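Local coordinates for protein uridylate kinase (PDB 2IJ9) that probably catalyses the reversible, ATP-dependent phosphorylation of UMP to UDP in the de novo pathway to CTP, at residues B[139-143]-B[153-158]. The protein carries 1 engineered substitution. Numbering follows the deposited sequence.
Sequences DGVYS and VKYDRL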
loop_
_atom_site.group_PDB
_atom_site.type_symbol
_atom_site.label_atom_id
_atom_site.label_comp_id
_atom_site.label_asym_id
_atom_site.label_seq_id
_atom_site.Cartn_x
_atom_site.Cartn_y
_atom_site.Cartn_z
ATOM N N ASP B 139 -20.672 11.910 -3.383
ATOM C CA ASP B 139 -21.806 12.133 -2.474
ATOM C C ASP B 139 -23.168 11.711 -3.058
ATOM O O ASP B 139 -24.070 11.298 -2.324
ATOM C CB ASP B 139 -21.837 13.612 -2.071
ATOM C CG ASP B 139 -22.493 13.858 -0.714
ATOM O OD1 ASP B 139 -23.219 12.974 -0.194
ATOM O OD2 ASP B 139 -22.279 14.967 -0.170
ATOM N N GLY B 140 -23.313 11.824 -4.371
ATOM C CA GLY B 140 -24.527 11.392 -5.042
ATOM C C GLY B 140 -24.292 11.415 -6.535
ATOM O O GLY B 140 -23.155 11.298 -6.998
ATOM N N VAL B 141 -25.369 11.559 -7.296
ATOM C CA VAL B 141 -25.249 11.730 -8.736
ATOM C C VAL B 141 -25.184 13.220 -9.003
ATOM O O VAL B 141 -25.898 13.987 -8.369
ATOM C CB VAL B 141 -26.441 11.116 -9.484
ATOM C CG1 VAL B 141 -26.255 11.254 -10.996
ATOM C CG2 VAL B 141 -26.598 9.649 -9.098
ATOM N N TYR B 142 -24.332 13.630 -9.939
ATOM C CA TYR B 142 -24.093 15.060 -10.166
ATOM C C TYR B 142 -24.513 15.596 -11.549
ATOM O O TYR B 142 -24.748 14.824 -12.485
ATOM C CB TYR B 142 -22.648 15.421 -9.798
ATOM C CG TYR B 142 -22.482 15.541 -8.304
ATOM C CD1 TYR B 142 -22.228 14.420 -7.509
ATOM C CD2 TYR B 142 -22.604 16.770 -7.680
ATOM C CE1 TYR B 142 -22.092 14.534 -6.124
ATOM C CE2 TYR B 142 -22.474 16.898 -6.307
ATOM C CZ TYR B 142 -22.221 15.783 -5.532
ATOM O OH TYR B 142 -22.086 15.940 -4.169
ATOM N N SER B 143 -24.593 16.927 -11.642
ATOM C CA SER B 143 -25.282 17.654 -12.721
ATOM C C SER B 143 -24.674 17.613 -14.139
ATOM O O SER B 143 -24.091 16.606 -14.554
ATOM C CB SER B 143 -25.534 19.111 -12.288
ATOM O OG SER B 143 -24.343 19.886 -12.335
ATOM N N VAL B 153 -24.353 20.524 -8.867
ATOM C CA VAL B 153 -24.841 19.907 -7.622
ATOM C C VAL B 153 -25.336 18.466 -7.845
ATOM O O VAL B 153 -25.463 17.997 -8.995
ATOM C CB VAL B 153 -26.018 20.716 -6.974
ATOM C CG1 VAL B 153 -25.738 20.972 -5.493
ATOM C CG2 VAL B 153 -26.304 22.032 -7.731
ATOM N N LYS B 154 -25.602 17.768 -6.737
ATOM C CA LYS B 154 -26.180 16.424 -6.791
ATOM C C LYS B 154 -27.698 16.522 -6.980
ATOM O O LYS B 154 -28.293 17.591 -6.794
ATOM C CB LYS B 154 -25.832 15.596 -5.534
ATOM C CG LYS B 154 -26.753 15.832 -4.332
ATOM C CD LYS B 154 -26.401 14.939 -3.151
ATOM C CE LYS B 154 -27.194 15.346 -1.909
ATOM N NZ LYS B 154 -26.763 14.660 -0.651
ATOM N N TYR B 155 -28.318 15.407 -7.348
ATOM C CA TYR B 155 -29.772 15.323 -7.409
ATOM C C TYR B 155 -30.257 14.525 -6.200
ATOM O O TYR B 155 -29.990 13.330 -6.111
ATOM C CB TYR B 155 -30.203 14.623 -8.690
ATOM C CG TYR B 155 -29.695 15.280 -9.951
ATOM C CD1 TYR B 155 -30.528 16.097 -10.702
ATOM C CD2 TYR B 155 -28.382 15.076 -10.400
ATOM C CE1 TYR B 155 -30.080 16.705 -11.866
ATOM C CE2 TYR B 155 -27.920 15.687 -11.561
ATOM C CZ TYR B 155 -28.778 16.500 -12.298
ATOM O OH TYR B 155 -28.354 17.112 -13.466
ATOM N N ASP B 156 -30.961 15.185 -5.276
ATOM C CA ASP B 156 -31.401 14.546 -4.017
ATOM C C ASP B 156 -32.394 13.387 -4.180
ATOM O O ASP B 156 -32.438 12.478 -3.340
ATOM C CB ASP B 156 -31.921 15.580 -3.023
ATOM C CG ASP B 156 -30.823 16.122 -2.137
ATOM O OD1 ASP B 156 -30.485 15.458 -1.137
ATOM O OD2 ASP B 156 -30.294 17.211 -2.447
ATOM N N ARG B 157 -33.191 13.434 -5.245
ATOM C CA ARG B 157 -33.885 12.239 -5.733
ATOM C C ARG B 157 -33.899 12.178 -7.261
ATOM O O ARG B 157 -33.582 13.173 -7.923
ATOM C CB ARG B 157 -35.297 12.107 -5.157
ATOM C CG ARG B 157 -36.155 13.343 -5.266
ATOM C CD ARG B 157 -37.627 12.968 -5.362
ATOM N NE ARG B 157 -37.962 12.422 -6.678
ATOM C CZ ARG B 157 -39.199 12.176 -7.103
ATOM N NH1 ARG B 157 -40.241 12.419 -6.317
ATOM N NH2 ARG B 157 -39.397 11.684 -8.319
ATOM N N LEU B 158 -34.242 11.004 -7.803
ATOM C CA LEU B 158 -34.301 10.769 -9.256
ATOM C C LEU B 158 -35.241 9.622 -9.571
ATOM O O LEU B 158 -35.519 8.780 -8.714
ATOM C CB LEU B 158 -32.922 10.402 -9.835
ATOM C CG LEU B 158 -31.906 11.460 -10.287
ATOM C CD1 LEU B 158 -30.699 10.805 -10.969
ATOM C CD2 LEU B 158 -32.557 12.479 -11.212
#
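A backbone hydrogen bond can join the two limbs of a long loop: here Tyr-155 N donates to Val-141 O at 3.0 Å. Val-141 O also receives a CA-H...O contact from Lys-154 CA at 2.9 Å, and Tyr-142 and Lys-154 form an isolated beta bridge, their CA atoms 4.2 Å apart. The extended Lys-154 side chain carries its ammonium between two carboxylates, in long salt bridges from NZ to Asp-139 OD1 (4.0 Å) and Asp-156 OD1 (3.8 Å). The OG1 of Thr-216 hydrogen-bonds to both Val-141 N and Tyr-155 O, tying the limbs to strand 216-218. The aliphatic base of the lysine is used too: Lys-154 CB sits over a face of the Tyr-142 ring, 3.7 Å from its centroid, in a CH-pi contact. Farther out, Val-141 CG1 meets Tyr-155 CD2 (4.4 Å) and Leu-158 CD1 (4.5 Å), an apolar cluster closed by Ile-166 of helix 160-166. In this amino acid kinase fold, the bridged loop following strand 131-136 holds Tyr-142, a predicted ATP-binding residue.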